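Citrate lyase subunit beta-like protein (Mycobacterium tuberculosis H37Rv, PDB 6ARB) is a magnesium-dependent lyase of the HpcH/HpaI aldolase family, forms a homotrimer and may play a role in fatty acid biosynthesis. Local coordinates at residues T94-P99 / A111-I116; V119-G124 / I148-G153; H233-W238 / E269-R274. All blocks are in the same frame, centred on the assembly; numbering follows the deposited sequence.

Contact 1: T94-P99 / A111-I116; sequences TTVMLP and APRDVI
With chi1 at -56°, Thr95 holds OG1 beside its own backbone N; Asp114, with chi1 at -73°, keeps its carboxylate beside its N as well. Thr95 OG1 then passes 3.6 Å from Asp114 CB, and one water spans the two polar ends, 2.9 Å from Thr95 OG1 and 2.8 Å from Asp114 OD2, to which it donates. Further along the same face the bent chain of Met97 brings CE to 4.0 Å from Ile116 CG2. The other face is apolar at Val96 and Val115, whose CG2 atoms lie 4.1 Å apart. Here the extended chain of Arg113 crosses Val96 at about a right angle, with Arg113 CD 4.0 Å from Val96 CG1, while its NE is hydrogen-bonded to Tyr93 O.

Four backbone bonds fix the register. Val96 gives its N-H to Asp114 O and receives Ile116 N on its own O, gripping the residues before and after Val115; Asp114 N to Thr94 O and Leu98 N to Ile116 O extend the ladder. Thr95 and Met97 turn their backbone groups the other way, to Val71 of strand 69-72. The short strand axes come within 4.7 Å and are inclined by 34°, parallel in sense. This is the parallel pairing of a right-handed beta-alpha-beta unit, with helix 104-108 joining the two strands along the chain, in a closed eight-stranded TIM barrel.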
loop_
_atom_site.group_PDB
_atom_site.type_symbol
_atom_site.label_atom_id
_atom_site.label_comp_id
_atom_site.label_asym_id
_atom_site.label_seq_id
_atom_site.Cartn_x
_atom_site.Cartn_y
_atom_site.Cartn_z
ATOM N N THR A 94 24.735 -13.868 18.507
ATOM C CA THR A 94 23.412 -14.084 19.106
ATOM C C THR A 94 22.254 -13.512 18.289
ATOM O O THR A 94 21.093 -13.794 18.578
ATOM C CB THR A 94 23.326 -13.486 20.518
ATOM O OG1 THR A 94 23.592 -12.081 20.455
ATOM C CG2 THR A 94 24.332 -14.156 21.452
ATOM N N THR A 95 22.568 -12.695 17.288
ATOM C CA THR A 95 21.540 -12.161 16.398
ATOM C C THR A 95 21.776 -12.676 14.976
ATOM O O THR A 95 22.906 -12.648 14.473
ATOM C CB THR A 95 21.511 -10.611 16.417
ATOM O OG1 THR A 95 21.338 -10.160 17.765
ATOM C CG2 THR A 95 20.356 -10.085 15.575
ATOM N N VAL A 96 20.711 -13.175 14.354
ATOM C CA VAL A 96 20.755 -13.626 12.968
ATOM C C VAL A 96 19.732 -12.902 12.111
ATOM O O VAL A 96 18.686 -12.449 12.598
ATOM C CB VAL A 96 20.481 -15.142 12.828
ATOM C CG1 VAL A 96 21.648 -15.970 13.386
ATOM C CG2 VAL A 96 19.155 -15.510 13.480
ATOM N N MET A 97 20.026 -12.821 10.818
ATOM C CA MET A 97 19.073 -12.295 9.855
ATOM C C MET A 97 18.541 -13.446 9.025
ATOM O O MET A 97 19.315 -14.235 8.480
ATOM C CB MET A 97 19.737 -11.259 8.943
ATOM C CG MET A 97 18.791 -10.742 7.861
ATOM S SD MET A 97 19.554 -9.468 6.842
ATOM C CE MET A 97 19.610 -8.111 8.004
ATOM N N LEU A 98 17.217 -13.547 8.948
ATOM C CA LEU A 98 16.548 -14.653 8.280
ATOM C C LEU A 98 16.043 -14.189 6.923
ATOM O O LEU A 98 15.112 -13.386 6.845
ATOM C CB LEU A 98 15.364 -15.143 9.127
ATOM C CG LEU A 98 14.433 -16.134 8.439
ATOM C CD1 LEU A 98 15.174 -17.420 8.122
ATOM C CD2 LEU A 98 13.206 -16.408 9.316
ATOM N N PRO A 99 16.654 -14.689 5.843
ATOM C CA PRO A 99 16.184 -14.287 4.519
ATOM C C PRO A 99 14.910 -15.034 4.140
ATOM O O PRO A 99 14.623 -16.114 4.693
ATOM C CB PRO A 99 17.345 -14.692 3.613
ATOM C CG PRO A 99 17.889 -15.893 4.270
ATOM C CD PRO A 99 17.709 -15.714 5.761
ATOM N N ALA A 111 14.832 -19.374 18.056
ATOM C CA ALA A 111 15.089 -19.200 19.488
ATOM C C ALA A 111 16.248 -20.080 19.925
ATOM O O ALA A 111 16.409 -21.191 19.422
ATOM C CB ALA A 111 13.841 -19.527 20.318
ATOM N N PRO A 112 17.051 -19.596 20.885
ATOM C CA PRO A 112 16.849 -18.349 21.624
ATOM C C PRO A 112 17.600 -17.165 21.027
ATOM O O PRO A 112 17.821 -16.188 21.732
ATOM C CB PRO A 112 17.464 -18.678 22.982
ATOM C CG PRO A 112 18.635 -19.531 22.617
ATOM C CD PRO A 112 18.234 -20.318 21.377
ATOM N N ARG A 113 17.986 -17.237 19.759
ATOM C CA ARG A 113 18.671 -16.110 19.139
ATOM C C ARG A 113 17.697 -14.980 18.786
ATOM O O ARG A 113 16.504 -15.216 18.572
ATOM C CB ARG A 113 19.450 -16.560 17.898
ATOM C CG ARG A 113 20.715 -17.349 18.239
ATOM C CD ARG A 113 21.784 -17.251 17.145
ATOM N NE ARG A 113 22.984 -17.995 17.525
ATOM C CZ ARG A 113 23.129 -19.306 17.360
ATOM N NH1 ARG A 113 22.147 -20.024 16.822
ATOM N NH2 ARG A 113 24.249 -19.901 17.740
ATOM N N ASP A 114 18.206 -13.752 18.749
ATOM C CA ASP A 114 17.424 -12.621 18.278
ATOM C C ASP A 114 17.396 -12.660 16.759
ATOM O O ASP A 114 18.373 -13.052 16.127
ATOM C CB ASP A 114 18.018 -11.293 18.744
ATOM C CG ASP A 114 17.797 -11.032 20.217
ATOM O OD1 ASP A 114 16.917 -11.674 20.827
ATOM O OD2 ASP A 114 18.503 -10.162 20.763
ATOM N N VAL A 115 16.279 -12.245 16.172
ATOM C CA VAL A 115 16.104 -12.407 14.734
ATOM C C VAL A 115 15.715 -11.120 14.037
ATOM O O VAL A 115 14.764 -10.446 14.431
ATOM C CB VAL A 115 15.045 -13.501 14.431
ATOM C CG1 VAL A 115 14.858 -13.701 12.928
ATOM C CG2 VAL A 115 15.453 -14.809 15.091
ATOM N N ILE A 116 16.462 -10.779 12.990
ATOM C CA ILE A 116 16.019 -9.751 12.065
ATOM C C ILE A 116 15.428 -10.461 10.852
ATOM O O ILE A 116 16.129 -11.184 10.133
ATOM C CB ILE A 116 17.162 -8.800 11.641
ATOM C CG1 ILE A 116 17.744 -8.129 12.885
ATOM C CG2 ILE A 116 16.629 -7.738 10.666
ATOM C CD1 ILE A 116 18.942 -7.255 12.614
HETATM O O HOH W 1 19.537 -8.265 19.058
#

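Contact 2: V119-G124 / I148-G153; sequences VETARG and IATLGG. With MG (magnesium ion), chain D; PYR (pyruvic acid), chain E.
Thr121 meets Thr150 side chain to side chain, and the path of Thr121 outward from CB is the clearest line to follow through the contact. Its CB lies 3.8 Å from Thr150 OG1. Beyond it the two branches part: CG2 comes 3.8 Å from Thr150 OG1 and also touches Thr150 CG2, while OG1, with chi1 at 67°, sits between the backbone N and the carbonyl carbon and faces the start of its own helix. There Thr121 OG1 accepts the N-H of Gly124 at 3.1 Å in a nearly straight bond (162°), the capping bond of Thr121 at the N-cap position; the same oxygen is hydrogen-bonded to Glu102.

Thr150 OG1 is tied back to Asp146 O, one turn earlier in its helix. A water accepts the N-H of Ala122 at 2.8 Å and lies so close to Thr150 OG1 that this second leg is doubtful. One residue further on, the packing turns apolar, with Ala122 CB 4.0 Å from Leu151 CD2.

Glu120, just before the cap, sends its extended side chain to the active site. Its OE1 binds the magnesium ion at 2.2 Å, and OE2 is hydrogen-bonded to Lys100 N, which fixes the rotation of the carboxylate. Pyruvate chelates the same ion through O3 at 2.2 Å and OXT at 2.3 Å; two waters and Asp146 OD2 complete six ligands.

The contact therefore sets the N-terminus of helix 122-126, which follows barrel strand 114-119, beside the last turn of helix 144-151, which Gly152 closes in a Schellman motif. Helix 165-180 packs on Leu151 in the same chain, and Ser179 of the second subunit covers both Ala122 and Leu151.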
loop_
_atom_site.group_PDB
_atom_site.type_symbol
_atom_site.label_atom_id
_atom_site.label_comp_id
_atom_site.label_asym_id
_atom_site.label_seq_id
_atom_site.Cartn_x
_atom_site.Cartn_y
_atom_site.Cartn_z
ATOM N N VAL A 119 12.081 -9.686 4.922
ATOM C CA VAL A 119 10.922 -10.016 4.113
ATOM C C VAL A 119 11.196 -9.637 2.676
ATOM O O VAL A 119 11.419 -8.464 2.373
ATOM C CB VAL A 119 9.663 -9.274 4.614
ATOM C CG1 VAL A 119 8.515 -9.496 3.660
ATOM C CG2 VAL A 119 9.309 -9.739 6.033
ATOM N N GLU A 120 11.176 -10.622 1.788
ATOM C CA GLU A 120 11.589 -10.381 0.407
ATOM C C GLU A 120 10.852 -11.280 -0.572
ATOM O O GLU A 120 11.374 -11.612 -1.637
ATOM C CB GLU A 120 13.099 -10.587 0.275
ATOM C CG GLU A 120 13.617 -11.906 0.865
ATOM C CD GLU A 120 15.115 -11.954 0.864
ATOM O OE1 GLU A 120 15.715 -11.100 0.164
ATOM O OE2 GLU A 120 15.692 -12.826 1.542
ATOM N N THR A 121 9.642 -11.673 -0.187
ATOM C CA THR A 121 8.750 -12.463 -1.029
ATOM C C THR A 121 7.312 -12.015 -0.787
ATOM O O THR A 121 7.010 -11.357 0.232
ATOM C CB THR A 121 8.849 -13.980 -0.707
ATOM O OG1 THR A 121 8.327 -14.224 0.601
ATOM C CG2 THR A 121 10.292 -14.462 -0.779
ATOM N N ALA A 122 6.427 -12.366 -1.718
ATOM C CA ALA A 122 5.018 -12.015 -1.594
ATOM C C ALA A 122 4.432 -12.603 -0.312
ATOM O O ALA A 122 3.759 -11.906 0.447
ATOM C CB ALA A 122 4.238 -12.464 -2.818
ATOM N N ARG A 123 4.717 -13.877 -0.047
ATOM C CA ARG A 123 4.223 -14.520 1.176
ATOM C C ARG A 123 4.699 -13.751 2.406
ATOM O O ARG A 123 3.941 -13.495 3.324
ATOM C CB ARG A 123 4.663 -15.990 1.252
ATOM C CG ARG A 123 4.058 -16.739 2.443
ATOM C CD ARG A 123 2.534 -16.812 2.356
ATOM N NE ARG A 123 2.107 -17.789 1.360
ATOM C CZ ARG A 123 1.989 -19.091 1.604
ATOM N NH1 ARG A 123 2.260 -19.559 2.817
ATOM N NH2 ARG A 123 1.604 -19.921 0.640
ATOM N N GLY A 124 5.973 -13.379 2.416
ATOM C CA GLY A 124 6.486 -12.563 3.501
ATOM C C GLY A 124 5.722 -11.266 3.699
ATOM O O GLY A 124 5.428 -10.874 4.834
ATOM N N ILE A 148 11.123 -8.977 -6.436
ATOM C CA ILE A 148 10.815 -9.015 -7.865
ATOM C C ILE A 148 11.157 -10.382 -8.470
ATOM O O ILE A 148 10.437 -10.922 -9.325
ATOM C CB ILE A 148 11.598 -7.926 -8.608
ATOM C CG1 ILE A 148 11.078 -6.541 -8.193
ATOM C CG2 ILE A 148 11.524 -8.151 -10.099
ATOM C CD1 ILE A 148 9.691 -6.196 -8.726
ATOM N N ALA A 149 12.269 -10.937 -8.017
ATOM C CA ALA A 149 12.699 -12.241 -8.488
ATOM C C ALA A 149 11.614 -13.289 -8.227
ATOM O O ALA A 149 11.235 -14.038 -9.132
ATOM C CB ALA A 149 14.015 -12.630 -7.829
ATOM N N THR A 150 11.099 -13.335 -6.999
ATOM C CA THR A 150 10.111 -14.355 -6.663
ATOM C C THR A 150 8.728 -14.090 -7.273
ATOM O O THR A 150 7.978 -15.034 -7.508
ATOM C CB THR A 150 10.052 -14.651 -5.138
ATOM O OG1 THR A 150 9.637 -13.484 -4.419
ATOM C CG2 THR A 150 11.425 -15.090 -4.644
ATOM N N LEU A 151 8.415 -12.823 -7.569
ATOM C CA LEU A 151 7.168 -12.474 -8.262
ATOM C C LEU A 151 7.188 -12.855 -9.738
ATOM O O LEU A 151 6.131 -12.891 -10.380
ATOM C CB LEU A 151 6.857 -10.988 -8.138
ATOM C CG LEU A 151 6.477 -10.354 -6.804
ATOM C CD1 LEU A 151 6.536 -8.847 -6.931
ATOM C CD2 LEU A 151 5.085 -10.818 -6.380
ATOM N N GLY A 152 8.370 -13.166 -10.268
ATOM C CA GLY A 152 8.528 -13.457 -11.681
ATOM C C GLY A 152 8.765 -12.209 -12.533
ATOM O O GLY A 152 8.566 -12.227 -13.759
ATOM N N GLY A 153 9.188 -11.123 -11.885
ATOM C CA GLY A 153 9.496 -9.883 -12.574
ATOM C C GLY A 153 10.962 -9.787 -12.956
ATOM O O GLY A 153 11.730 -10.739 -12.751
HETATM MG MG MG D . 17.613 -11.419 -0.995
HETATM C C PYR E . 17.308 -8.591 -1.642
HETATM O O PYR E . 16.903 -7.439 -2.121
HETATM O OXT PYR E . 16.954 -9.673 -2.283
HETATM C CA PYR E . 18.090 -8.647 -0.475
HETATM O O3 PYR E . 18.776 -9.718 -0.140
HETATM C CB PYR E . 18.158 -7.456 0.431
HETATM O O HOH W 2 7.162 -13.128 -4.288
HETATM O O HOH W 3 19.557 -12.185 -2.125
HETATM O O HOH W 4 18.178 -13.132 0.376
#

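Contact 3: H233-W238 / E269-R274; sequences HEKLAW and ETMLRR
Met271 runs straight out from its helix and crosses both Lys235 and Trp238 at about a right angle, and its thioether fits into the corner formed by the root of Lys235 and the indole edge. Its SD is 3.8 Å from Lys235 CB and stands in the plane of the Trp238 indole, at the ring edge. The sulfur is 5.1 Å from the centroid of the six-membered ring and 82° off its normal, an edge-on Met-aromatic contact. The methyl approaches obliquely, Met271 CE being 3.8 Å from Trp238 CZ3. Trp238 can reach this position because CG is anti to its backbone N (chi1 169°), which swings the indole round until CE3 and CZ3 meet the thioether.

Leu236 CD2 packs 3.7 Å from the backbone O of Met271 and, as the apolar part of its contact, 3.9 Å from Leu272 CD2. Nearby, Ser154 of the third subunit packs on Met271 and hydrogen-bonds to Arg274, placing the contact next to a subunit interface.

Axes 9.3 Å apart at closest approach and crossed at -124° are the evidence for helix-helix packing away from the annotated sites: helix 233-246 and C-terminal helix 262-276, both later in the chain than the last barrel strand, 213-216, meet through a methionine-tryptophan pair.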
loop_
_atom_site.group_PDB
_atom_site.type_symbol
_atom_site.label_atom_id
_atom_site.label_comp_id
_atom_site.label_asym_id
_atom_site.label_seq_id
_atom_site.Cartn_x
_atom_site.Cartn_y
_atom_site.Cartn_z
ATOM N N HIS A 233 20.593 21.374 8.053
ATOM C CA HIS A 233 20.712 22.610 8.809
ATOM C C HIS A 233 19.363 23.342 8.855
ATOM O O HIS A 233 18.967 23.873 9.893
ATOM C CB HIS A 233 21.797 23.495 8.206
ATOM C CG HIS A 233 21.994 24.782 8.939
ATOM N ND1 HIS A 233 21.332 25.941 8.594
ATOM C CD2 HIS A 233 22.775 25.094 9.999
ATOM C CE1 HIS A 233 21.696 26.913 9.412
ATOM N NE2 HIS A 233 22.570 26.426 10.275
ATOM N N GLU A 234 18.655 23.336 7.725
ATOM C CA GLU A 234 17.378 24.028 7.597
ATOM C C GLU A 234 16.299 23.449 8.529
ATOM O O GLU A 234 15.578 24.200 9.206
ATOM C CB GLU A 234 16.907 24.032 6.127
ATOM C CG GLU A 234 16.929 22.664 5.437
ATOM C CD GLU A 234 18.257 22.348 4.724
ATOM O OE1 GLU A 234 19.343 22.589 5.304
ATOM O OE2 GLU A 234 18.210 21.849 3.575
ATOM N N LYS A 235 16.206 22.118 8.567
ATOM C CA LYS A 235 15.259 21.427 9.447
ATOM C C LYS A 235 15.586 21.666 10.917
ATOM O O LYS A 235 14.687 21.954 11.713
ATOM C CB LYS A 235 15.213 19.924 9.144
ATOM C CG LYS A 235 14.408 19.551 7.886
ATOM C CD LYS A 235 14.972 18.300 7.229
ATOM C CE LYS A 235 14.138 17.861 6.024
ATOM N NZ LYS A 235 12.802 17.331 6.420
ATOM N N LEU A 236 16.869 21.570 11.274
ATOM C CA LEU A 236 17.288 21.814 12.662
ATOM C C LEU A 236 16.971 23.239 13.105
ATOM O O LEU A 236 16.539 23.468 14.233
ATOM C CB LEU A 236 18.783 21.538 12.851
ATOM C CG LEU A 236 19.209 20.072 12.864
ATOM C CD1 LEU A 236 20.731 19.974 12.912
ATOM C CD2 LEU A 236 18.575 19.370 14.055
ATOM N N ALA A 237 17.200 24.200 12.218
ATOM C CA ALA A 237 16.837 25.589 12.489
ATOM C C ALA A 237 15.352 25.697 12.856
ATOM O O ALA A 237 14.981 26.311 13.862
ATOM C CB ALA A 237 17.153 26.459 11.271
ATOM N N TRP A 238 14.505 25.094 12.025
ATOM C CA TRP A 238 13.068 25.075 12.294
ATOM C C TRP A 238 12.693 24.379 13.614
ATOM O O TRP A 238 11.878 24.892 14.380
ATOM C CB TRP A 238 12.309 24.425 11.141
ATOM C CG TRP A 238 10.889 24.151 11.498
ATOM C CD1 TRP A 238 9.841 25.025 11.436
ATOM C CD2 TRP A 238 10.361 22.922 12.016
ATOM N NE1 TRP A 238 8.682 24.405 11.864
ATOM C CE2 TRP A 238 8.979 23.119 12.231
ATOM C CE3 TRP A 238 10.922 21.676 12.318
ATOM C CZ2 TRP A 238 8.146 22.108 12.725
ATOM C CZ3 TRP A 238 10.094 20.673 12.814
ATOM C CH2 TRP A 238 8.723 20.897 13.012
ATOM N N GLU A 269 11.607 17.486 18.169
ATOM C CA GLU A 269 12.427 16.870 19.193
ATOM C C GLU A 269 13.223 15.709 18.602
ATOM O O GLU A 269 14.397 15.487 18.939
ATOM C CB GLU A 269 11.538 16.388 20.348
ATOM C CG GLU A 269 10.812 17.534 21.061
ATOM C CD GLU A 269 9.831 17.047 22.109
ATOM O OE1 GLU A 269 9.050 17.881 22.625
ATOM O OE2 GLU A 269 9.844 15.832 22.408
ATOM N N THR A 270 12.581 14.966 17.714
ATOM C CA THR A 270 13.231 13.815 17.124
ATOM C C THR A 270 14.393 14.252 16.248
ATOM O O THR A 270 15.429 13.600 16.237
ATOM C CB THR A 270 12.239 12.924 16.356
ATOM O OG1 THR A 270 11.444 12.210 17.306
ATOM C CG2 THR A 270 12.979 11.921 15.485
ATOM N N MET A 271 14.215 15.361 15.529
ATOM C CA MET A 271 15.288 15.902 14.705
ATOM C C MET A 271 16.473 16.290 15.583
ATOM O O MET A 271 17.627 16.013 15.250
ATOM C CB MET A 271 14.811 17.134 13.932
ATOM C CG MET A 271 13.823 16.871 12.794
ATOM S SD MET A 271 13.356 18.504 12.153
ATOM C CE MET A 271 12.110 18.066 10.937
ATOM N N LEU A 272 16.192 16.925 16.711
ATOM C CA LEU A 272 17.273 17.389 17.587
ATOM C C LEU A 272 17.944 16.227 18.318
ATOM O O LEU A 272 19.152 16.235 18.537
ATOM C CB LEU A 272 16.765 18.425 18.590
ATOM C CG LEU A 272 16.398 19.764 17.942
ATOM C CD1 LEU A 272 15.397 20.528 18.779
ATOM C CD2 LEU A 272 17.660 20.611 17.649
ATOM N N ARG A 273 17.155 15.235 18.709
ATOM C CA ARG A 273 17.730 14.006 19.243
ATOM C C ARG A 273 18.711 13.404 18.229
ATOM O O ARG A 273 19.814 13.004 18.591
ATOM C CB ARG A 273 16.622 13.009 19.590
ATOM C CG ARG A 273 17.111 11.586 19.804
ATOM C CD ARG A 273 16.087 10.778 20.611
ATOM N NE ARG A 273 14.746 10.800 20.018
ATOM C CZ ARG A 273 13.770 11.629 20.391
ATOM N NH1 ARG A 273 13.978 12.511 21.360
ATOM N NH2 ARG A 273 12.581 11.574 19.798
ATOM N N ARG A 274 18.318 13.353 16.956
ATOM C CA ARG A 274 19.196 12.789 15.929
ATOM C C ARG A 274 20.489 13.580 15.769
ATOM O O ARG A 274 21.558 13.001 15.575
ATOM C CB ARG A 274 18.482 12.648 14.580
ATOM C CG ARG A 274 17.479 11.493 14.511
ATOM C CD ARG A 274 17.225 11.094 13.061
ATOM N NE ARG A 274 15.853 10.645 12.846
ATOM C CZ ARG A 274 14.936 11.339 12.177
ATOM N NH1 ARG A 274 15.249 12.516 11.642
ATOM N NH2 ARG A 274 13.708 10.850 12.038
#

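In the fold
Contacts 1 and 2 follow one another along the barrel: strand 114-119, paired in contact 1, leads directly into the Glu120 loop and helix 122-126 of contact 2. Their centres are 21 Å apart, yet they touch where Pro99 CB packs 3.2 Å from Glu120 OE2. Contact 1 also borders the substrate pocket, since the side chain of Met97 is about 4 Å from that of Arg72 and about 7 Å from pyruvate. Contact 3 lies across the chain's centre, its own centre 33 Å from contact 1 and 37 Å from contact 2. In the trimer, the 148-153 segment of the third subunit packs on contact 3 of this chain, Gly152 on Thr270 and Gly153 on Arg274.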